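Local coordinates for Tat-secreted protein Rv2525c (Mycobacterium tuberculosis, PDB 4PMQ) that may act as a peptidoglycan hydrolase with glycosidase activity and shows esterase activity toward p-nitrophenyl esters in vitro, at residues 92-95 against 99-102; 116-121 against 151-156. All blocks are in the same frame, centred on the assembly; numbering follows the deposited sequence.

Contact 1: residues 92-95 against 99-102; sequences ELHA and GPTS
The imidazole of H94 lies against G99, whose CA sits over one ring face, 3.6 Å from the ring centroid and offset toward the rim. This is a CH-pi contact. It belongs to an alpha-to-beta turn of the TIM-barrel-like domain, where the end of helix 79-96 leads through a short loop into strand 105-108. The side chain leaves the helix with CG anti to the backbone N (chi1 173°), which carries the ring to the backbone of G99 and P100. Its rim also runs close to the G99 carbonyl, with CD2 3.4 Å from G99 O. G99 fits closely here, because it has no side chain to come between its backbone and the ring.

Two hydrogen bonds tie the loop back to the helix. G99 N donates to H94 O at 2.9 Å. H94 NE2 donates to P100 O at 2.8 Å. The main chain and the ring of one histidine therefore both hold the loop. The other imidazole nitrogen, ND1, is bonded to S64 OG on strand 61-66, so both ring nitrogens are used and the ring's rotation is fixed. W205 meets the buried ring with its plane steeply inclined, and also touches P100. In the NE2 bond, P100 O lies only 8° out of the imidazole plane, while the N-H of NE2 comes in above the carbonyl plane, 46° out of it.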
loop_
_atom_site.group_PDB
_atom_site.type_symbol
_atom_site.label_atom_id
_atom_site.label_comp_id
_atom_site.label_asym_id
_atom_site.label_seq_id
_atom_site.Cartn_x
_atom_site.Cartn_y
_atom_site.Cartn_z
ATOM N N GLU A 92 3.757 8.114 11.376
ATOM C CA GLU A 92 2.984 9.021 12.224
ATOM C C GLU A 92 1.473 8.840 11.953
ATOM O O GLU A 92 0.684 8.733 12.911
ATOM C CB GLU A 92 3.431 10.464 11.921
ATOM C CG GLU A 92 2.861 11.503 12.866
ATOM C CD GLU A 92 3.201 12.948 12.541
ATOM O OE1 GLU A 92 3.774 13.214 11.456
ATOM O OE2 GLU A 92 2.824 13.824 13.353
ATOM N N LEU A 93 1.093 8.790 10.664
ATOM C CA LEU A 93 -0.313 8.656 10.283
ATOM C C LEU A 93 -0.835 7.268 10.617
ATOM O O LEU A 93 -1.995 7.143 11.010
ATOM C CB LEU A 93 -0.559 9.020 8.812
ATOM C CG LEU A 93 -0.340 10.522 8.523
ATOM C CD1 LEU A 93 -0.395 10.793 7.041
ATOM C CD2 LEU A 93 -1.389 11.415 9.284
ATOM N N HIS A 94 0.010 6.234 10.453
ATOM C CA HIS A 94 -0.389 4.868 10.803
ATOM C C HIS A 94 -0.704 4.851 12.314
ATOM O O HIS A 94 -1.781 4.401 12.703
ATOM C CB HIS A 94 0.766 3.913 10.443
ATOM C CG HIS A 94 0.575 2.503 10.883
ATOM N ND1 HIS A 94 -0.047 1.572 10.068
ATOM C CD2 HIS A 94 1.035 1.876 11.994
ATOM C CE1 HIS A 94 0.004 0.423 10.719
ATOM N NE2 HIS A 94 0.648 0.556 11.889
ATOM N N ALA A 95 0.208 5.379 13.144
ATOM C CA ALA A 95 0.011 5.360 14.601
ATOM C C ALA A 95 -1.219 6.185 15.017
ATOM O O ALA A 95 -1.966 5.748 15.901
ATOM C CB ALA A 95 1.261 5.865 15.303
ATOM N N GLY A 99 -2.951 2.254 14.229
ATOM C CA GLY A 99 -2.195 1.175 13.606
ATOM C C GLY A 99 -1.063 0.711 14.505
ATOM O O GLY A 99 -0.351 1.545 15.075
ATOM N N PRO A 100 -0.926 -0.608 14.762
ATOM C CA PRO A 100 0.158 -1.058 15.650
ATOM C C PRO A 100 1.547 -1.070 14.985
ATOM O O PRO A 100 1.674 -1.194 13.754
ATOM C CB PRO A 100 -0.279 -2.473 16.030
ATOM C CG PRO A 100 -1.027 -2.967 14.825
ATOM C CD PRO A 100 -1.728 -1.745 14.251
ATOM N N THR A 101 2.622 -0.992 15.799
ATOM C CA THR A 101 3.981 -1.038 15.211
ATOM C C THR A 101 4.333 -2.463 14.744
ATOM O O THR A 101 5.298 -2.655 14.002
ATOM C CB THR A 101 5.062 -0.450 16.157
ATOM O OG1 THR A 101 5.256 -1.330 17.250
ATOM C CG2 THR A 101 4.719 0.937 16.664
ATOM N N SER A 102 3.510 -3.482 15.106
ATOM C CA SER A 102 3.722 -4.829 14.604
ATOM C C SER A 102 3.230 -4.949 13.163
ATOM O O SER A 102 3.450 -5.987 12.536
ATOM C CB SER A 102 3.009 -5.845 15.486
ATOM O OG SER A 102 1.699 -5.444 15.861
#

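Contact 2: residues 116-121 against 151-156; sequences EQYKNQ and VNDGLG
This is a small helix-to-helix-end contact between helix 115-133 and the C-terminal end of helix 144-153, on the helical layer of the TIM-barrel-like domain. It rests on one hydrogen bond between side chains. Y118 OH donates to D153 OD2 at 2.7 Å.

The two side chains come from opposite directions. In Y118, CG is anti to the backbone N (chi1 169°), which sends the ring out from its helix toward D153. D153 OD2 lies at the ring edge, in the ring plane, and is also 3.2 Å from Y118 CE2. Ring and carboxylate are only 18° from coplanar. The hydroxyl meets OD2 on its anti side, 23° out of the carboxylate plane. D153 bears an exposed carboxylate, whereas the tyrosine that reaches it is buried. The negative charge would be expected to strengthen the bond from the phenol. L155 adds an apolar touch beside the polar pair, with CD1 3.9 Å from Y118 OH.

The chain turns sharply between D153 and L155. G154 has positive phi and closes a Schellman motif at the end of the helix. Its N bonds to V151 O at 3.0 Å. The turn leaves D153 and L155 both directed toward helix 115-133.

The Y118 ring also meets W149 of helix 144-153, at a shallow angle between the planes. L155 continues along helix 115-133 to L126, R127 and E130. E130 OE2 accepts a bond from G156 N, just before the chain enters strand 158-161.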
loop_
_atom_site.group_PDB
_atom_site.type_symbol
_atom_site.label_atom_id
_atom_site.label_comp_id
_atom_site.label_asym_id
_atom_site.label_seq_id
_atom_site.Cartn_x
_atom_site.Cartn_y
_atom_site.Cartn_z
ATOM N N GLU A 116 17.938 0.882 -13.929
ATOM C CA GLU A 116 18.688 2.079 -13.545
ATOM C C GLU A 116 17.924 2.888 -12.480
ATOM O O GLU A 116 18.539 3.355 -11.513
ATOM C CB GLU A 116 18.954 2.932 -14.807
ATOM C CG GLU A 116 19.668 4.241 -14.567
ATOM C CD GLU A 116 18.741 5.379 -14.176
ATOM O OE1 GLU A 116 17.625 5.450 -14.741
ATOM O OE2 GLU A 116 19.130 6.216 -13.329
ATOM N N GLN A 117 16.593 3.055 -12.650
ATOM C CA GLN A 117 15.781 3.819 -11.680
ATOM C C GLN A 117 15.718 3.076 -10.364
ATOM O O GLN A 117 15.843 3.678 -9.309
ATOM C CB GLN A 117 14.378 4.077 -12.241
ATOM C CG GLN A 117 14.438 5.128 -13.355
ATOM C CD GLN A 117 13.115 5.227 -14.077
ATOM O OE1 GLN A 117 12.404 4.230 -14.283
ATOM N NE2 GLN A 117 12.763 6.439 -14.464
ATOM N N TYR A 118 15.580 1.765 -10.431
ATOM C CA TYR A 118 15.517 0.928 -9.225
ATOM C C TYR A 118 16.818 1.059 -8.416
ATOM O O TYR A 118 16.784 1.419 -7.228
ATOM C CB TYR A 118 15.269 -0.531 -9.637
ATOM C CG TYR A 118 15.464 -1.472 -8.457
ATOM C CD1 TYR A 118 14.501 -1.574 -7.448
ATOM C CD2 TYR A 118 16.625 -2.235 -8.331
ATOM C CE1 TYR A 118 14.709 -2.387 -6.325
ATOM C CE2 TYR A 118 16.843 -3.040 -7.216
ATOM C CZ TYR A 118 15.891 -3.095 -6.203
ATOM O OH TYR A 118 16.098 -3.919 -5.122
ATOM N N LYS A 119 17.964 0.779 -9.056
ATOM C CA LYS A 119 19.251 0.814 -8.353
ATOM C C LYS A 119 19.626 2.215 -7.866
ATOM O O LYS A 119 20.179 2.362 -6.763
ATOM C CB LYS A 119 20.364 0.260 -9.250
ATOM C CG LYS A 119 21.702 0.059 -8.548
ATOM C CD LYS A 119 21.711 -1.182 -7.615
ATOM C CE LYS A 119 22.747 -1.093 -6.509
ATOM N NZ LYS A 119 24.118 -0.821 -7.026
ATOM N N ASN A 120 19.378 3.228 -8.686
ATOM C CA ASN A 120 19.819 4.574 -8.321
ATOM C C ASN A 120 18.874 5.331 -7.398
ATOM O O ASN A 120 19.341 6.219 -6.663
ATOM C CB ASN A 120 20.056 5.397 -9.576
ATOM C CG ASN A 120 21.216 4.909 -10.429
ATOM O OD1 ASN A 120 22.167 4.300 -9.922
ATOM N ND2 ASN A 120 21.224 5.304 -11.727
ATOM N N GLN A 121 17.566 5.056 -7.479
ATOM C CA GLN A 121 16.589 5.832 -6.696
ATOM C C GLN A 121 15.739 4.964 -5.749
ATOM O O GLN A 121 15.583 5.294 -4.563
ATOM C CB GLN A 121 15.669 6.602 -7.660
ATOM C CG GLN A 121 16.451 7.685 -8.472
ATOM C CD GLN A 121 15.669 8.285 -9.626
ATOM O OE1 GLN A 121 15.598 7.707 -10.719
ATOM N NE2 GLN A 121 15.131 9.504 -9.443
ATOM N N VAL A 151 13.311 -8.459 -3.644
ATOM C CA VAL A 151 13.498 -9.747 -2.964
ATOM C C VAL A 151 14.959 -10.196 -3.098
ATOM O O VAL A 151 15.590 -10.598 -2.109
ATOM C CB VAL A 151 12.538 -10.829 -3.503
ATOM C CG1 VAL A 151 12.923 -12.223 -2.984
ATOM C CG2 VAL A 151 11.104 -10.495 -3.141
ATOM N N ASN A 152 15.490 -10.123 -4.325
ATOM C CA ASN A 152 16.861 -10.533 -4.620
ATOM C C ASN A 152 17.893 -9.688 -3.817
ATOM O O ASN A 152 18.978 -10.183 -3.486
ATOM C CB ASN A 152 17.108 -10.417 -6.119
ATOM C CG ASN A 152 18.362 -11.112 -6.565
ATOM O OD1 ASN A 152 18.644 -12.229 -6.161
ATOM N ND2 ASN A 152 19.152 -10.458 -7.396
ATOM N N ASP A 153 17.563 -8.410 -3.525
ATOM C CA ASP A 153 18.421 -7.511 -2.732
ATOM C C ASP A 153 18.155 -7.568 -1.224
ATOM O O ASP A 153 18.829 -6.861 -0.464
ATOM C CB ASP A 153 18.276 -6.075 -3.196
ATOM C CG ASP A 153 18.963 -5.830 -4.533
ATOM O OD1 ASP A 153 19.906 -6.595 -4.868
ATOM O OD2 ASP A 153 18.622 -4.826 -5.201
ATOM N N GLY A 154 17.146 -8.330 -0.813
ATOM C CA GLY A 154 16.786 -8.401 0.597
ATOM C C GLY A 154 16.191 -7.095 1.091
ATOM O O GLY A 154 16.357 -6.746 2.265
ATOM N N LEU A 155 15.484 -6.353 0.191
ATOM C CA LEU A 155 14.828 -5.095 0.509
ATOM C C LEU A 155 13.350 -5.331 0.715
ATOM O O LEU A 155 12.684 -5.873 -0.189
ATOM C CB LEU A 155 15.003 -4.121 -0.658
ATOM C CG LEU A 155 15.883 -2.942 -0.521
ATOM C CD1 LEU A 155 15.701 -2.058 -1.759
ATOM C CD2 LEU A 155 15.563 -2.139 0.752
ATOM N N GLY A 156 12.838 -4.943 1.874
ATOM C CA GLY A 156 11.434 -5.114 2.177
ATOM C C GLY A 156 11.115 -6.496 2.720
ATOM O O GLY A 156 11.881 -7.459 2.519
#

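Overall arrangement
Both contacts lie away from the centre of the chain, around the ends of helices that surround the barrel-like sheet. They share no helix or strand, and their nearest atoms are about 12 Å apart. Contact 1 is local. It folds a loop back on the helix just before it, is partly buried, and works through one ring and backbone groups. Contact 2 joins two helices separated by strand 138-142. It is largely buried, with D153 at its exposed side. It pairs a buried phenol with an exposed carboxylate, so a charge takes part. Along the chain contact 1 is complete before contact 2 begins, and strand 105-108 follows the first while strand 158-161 follows the second.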